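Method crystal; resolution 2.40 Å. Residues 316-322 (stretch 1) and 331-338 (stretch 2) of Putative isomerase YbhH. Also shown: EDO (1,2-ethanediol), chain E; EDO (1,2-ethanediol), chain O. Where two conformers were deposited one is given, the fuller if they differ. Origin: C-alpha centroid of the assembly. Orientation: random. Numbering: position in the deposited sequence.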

# COMPACT_ATOMS: atom_id res chain seq x y z
N ALA A 316 15.43 15.02 21.57
CA ALA A 316 15.90 14.01 20.63
C ALA A 316 14.73 13.14 20.20
O ALA A 316 13.71 13.05 20.90
N LEU A 317 14.89 12.50 19.05
CA LEU A 317 13.83 11.69 18.46
C LEU A 317 14.43 10.39 17.95
O LEU A 317 15.47 10.41 17.28
N ASP A 318 13.80 9.27 18.29
CA ASP A 318 14.24 7.96 17.84
C ASP A 318 13.54 7.58 16.54
O ASP A 318 12.31 7.64 16.45
N VAL A 319 14.33 7.21 15.53
CA VAL A 319 13.81 6.70 14.27
C VAL A 319 14.36 5.29 14.08
O VAL A 319 15.58 5.08 14.14
N HIS A 320 13.46 4.33 13.89
CA HIS A 320 13.86 2.95 13.61
C HIS A 320 13.89 2.75 12.10
O HIS A 320 12.88 2.97 11.42
N LEU A 321 15.04 2.35 11.59
CA LEU A 321 15.22 2.06 10.18
C LEU A 321 15.30 0.55 9.96
O LEU A 321 15.65 -0.22 10.85
N SER A 322 14.98 0.14 8.73
CA SER A 322 14.89 -1.26 8.36
C SER A 322 14.85 -1.35 6.85
O SER A 322 14.29 -0.48 6.18
N LEU A 331 13.89 1.26 1.81
CA LEU A 331 14.22 1.63 3.18
C LEU A 331 12.96 2.05 3.92
O LEU A 331 12.23 2.94 3.47
N ARG A 332 12.69 1.42 5.06
CA ARG A 332 11.47 1.65 5.83
C ARG A 332 11.82 2.31 7.16
O ARG A 332 12.73 1.86 7.86
N ALA A 333 11.10 3.38 7.49
CA ALA A 333 11.33 4.14 8.71
C ALA A 333 10.08 4.12 9.58
O ALA A 333 8.96 4.21 9.07
N SER A 334 10.28 4.00 10.89
CA SER A 334 9.17 4.04 11.83
C SER A 334 9.57 4.87 13.04
O SER A 334 10.75 4.97 13.39
N VAL A 335 8.57 5.48 13.67
CA VAL A 335 8.77 6.34 14.83
C VAL A 335 7.70 5.99 15.86
O VAL A 335 6.57 5.64 15.51
N ILE A 336 8.08 6.04 17.14
CA ILE A 336 7.14 5.87 18.24
C ILE A 336 6.68 7.25 18.70
O ILE A 336 7.50 8.15 18.91
N ARG A 337 5.37 7.41 18.86
CA ARG A 337 4.79 8.61 19.46
C ARG A 337 3.82 8.17 20.54
O ARG A 337 3.65 6.98 20.82
N THR A 338 3.18 9.15 21.17
CA THR A 338 2.06 8.90 22.06
C THR A 338 0.94 9.87 21.71
O THR A 338 1.17 10.92 21.11

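The frame for this contact is a pair of antiparallel strands, and its backbone bonds decide which side chains become neighbours. His-320 pairs with Ser-334 through two good hydrogen bonds, His-320 N to Ser-334 O and Ser-334 N to His-320 O, both 2.8 Å. Two residues on, Arg-332 N donates to Ser-322 O at 2.7 Å, almost straight, while the return bond from Ser-322 N to Arg-332 O, 3.0 Å, is bent and weak. Leu-321 and Ala-333 sit between these pairs and make no such bonds with each other, but their CA atoms approach carbonyls opposite: Ala-333 CA lies 3.3 Å from His-320 O, and Leu-321 CA 3.4 Å from Arg-332 O. Alternation then sends Val-319, Leu-321, Ala-333 and Val-335 to one face of the sheet and His-320, Ser-322, Arg-332 and Ser-334 to the other.

The first face is apolar and buried. Leu-321, with chi1 m and chi2 t, brings its CD2 to 3.6 Å from the CB of Ala-333; its end comes nearer the other strand and packs against that methyl. The same CD2 is 4.3 Å from CD1 of Leu-331, a t,p leucine whose CA-to-CB bond points sideways although its end comes nearer. Val-319, in the t rotamer, has CG1 4.1 Å from Ala-333 CB and 4.2 Å from CG2 of Val-335, also t; its CG2 is 4.0 Å from that same Val-335 CG2. Leu-317 extends the row. It too starts sideways, with chi1 t and chi2 between wells at -97°, and places CD2 4.1 Å from Val-335 CG1.

That leucine also meets a charged group through its apolar surface. Leu-317 CD2 lies over one face of the Arg-337 guanidinium, 3.3 Å from NH2. The arginine, m,m,p along its first three chi angles, folds back so that its NE donates to Ile-336 O at 3.0 Å; NH1 is satisfied elsewhere in the structure.

The second face is polar, and solvent does much of the joining. His-320 has chi1 t, and its CB lies 3.4 Å from OG of Ser-334, a p rotamer whose hydroxyl sits at the edge of the imidazole, near its plane. Water 2 gathers three side chains: it is 2.9 Å from His-320 ND1 and 3.2 Å from Ser-334 OG, and accepts from NH2 of Arg-332 (t,t,p for chi1 to chi3) at 3.1 Å. Ser-322, with chi1 t, lies over one face of the Arg-332 guanidinium, its OG 4.1 Å from NH2, and instead hydrogen-bonds at 3.1 Å from OG to O2 of the chain O ethanediol, probably a crystallisation additive.

Farther along, water 1 bridges the backbones, donating to Asp-318 O at a short 2.4 Å and accepting from Ile-336 N at 2.9 Å. Thr-338, a p rotamer beyond the contact, makes a very short 2.4 Å hydrogen bond from OG1 to O1 of the chain E ethanediol. The rule is a division by face: methyls in contact on the buried side, the Arg-337 guanidinium ending that row over Leu-317, and on the other Ser-334, His-320 and Arg-332 joined by water 2.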

# COMPACT_ATOMS: atom_id res chain seq x y z
CB ALA A 316 17.01 13.14 21.23
CB LEU A 317 13.13 12.45 17.32
CG LEU A 317 11.79 11.95 16.80
CD1 LEU A 317 11.98 11.10 15.57
CD2 LEU A 317 11.02 11.18 17.87
CB ASP A 318 13.97 6.90 18.91
CG ASP A 318 14.98 6.92 20.04
OD1 ASP A 318 16.19 7.08 19.76
OD2 ASP A 318 14.56 6.78 21.21
CB VAL A 319 14.20 7.58 13.08
CG1 VAL A 319 13.57 7.04 11.79
CG2 VAL A 319 13.78 9.03 13.31
CB HIS A 320 12.90 1.96 14.27
CG HIS A 320 13.30 0.53 14.08
ND1 HIS A 320 12.72 -0.29 13.14
CD2 HIS A 320 14.24 -0.22 14.70
CE1 HIS A 320 13.27 -1.49 13.20
NE2 HIS A 320 14.20 -1.47 14.14
CB LEU A 321 16.48 2.73 9.63
CG LEU A 321 16.40 4.24 9.39
CD1 LEU A 321 17.60 4.69 8.58
CD2 LEU A 321 15.11 4.59 8.68
CB SER A 322 13.65 -1.92 8.98
OG SER A 322 13.30 -3.11 8.31
CB LEU A 331 15.25 2.76 3.18
CG LEU A 331 15.74 3.28 4.53
CD1 LEU A 331 16.30 2.14 5.36
CD2 LEU A 331 16.79 4.36 4.34
CB ARG A 332 10.72 0.34 6.08
CG ARG A 332 9.23 0.50 6.32
CD ARG A 332 8.62 -0.82 6.78
NE ARG A 332 9.18 -1.24 8.05
CZ ARG A 332 8.96 -2.42 8.62
NH1 ARG A 332 8.17 -3.31 8.03
NH2 ARG A 332 9.52 -2.72 9.79
CB ALA A 333 11.71 5.59 8.40
CB SER A 334 8.75 2.63 12.27
OG SER A 334 9.82 1.94 12.89
CB VAL A 335 8.70 7.84 14.44
CG1 VAL A 335 8.66 8.72 15.67
CG2 VAL A 335 9.90 8.21 13.57
CB ILE A 336 7.77 5.09 19.40
CG1 ILE A 336 8.28 3.72 18.93
CG2 ILE A 336 6.76 4.92 20.54
CD1 ILE A 336 7.18 2.75 18.54
CB ARG A 337 4.08 9.48 18.41
CG ARG A 337 4.95 9.94 17.24
CD ARG A 337 5.67 11.24 17.56
NE ARG A 337 6.77 11.04 18.49
CZ ARG A 337 7.46 12.02 19.05
NH1 ARG A 337 7.15 13.29 18.79
NH2 ARG A 337 8.45 11.75 19.88
CB THR A 338 2.43 9.04 23.54
OG1 THR A 338 2.65 10.43 23.85
CG2 THR A 338 3.68 8.24 23.88
C1 EDO E . 3.36 10.36 27.10
O1 EDO E . 3.92 10.81 25.86
C2 EDO E . 2.54 11.49 27.70
O2 EDO E . 2.15 11.21 29.05
C1 EDO O . 11.09 -3.70 3.42
O1 EDO O . 12.32 -3.15 2.93
C2 EDO O . 10.75 -3.12 4.78
O2 EDO O . 11.69 -3.57 5.76
O HOH W 1 10.73 6.73 18.07
O HOH W 2 11.04 -0.13 10.73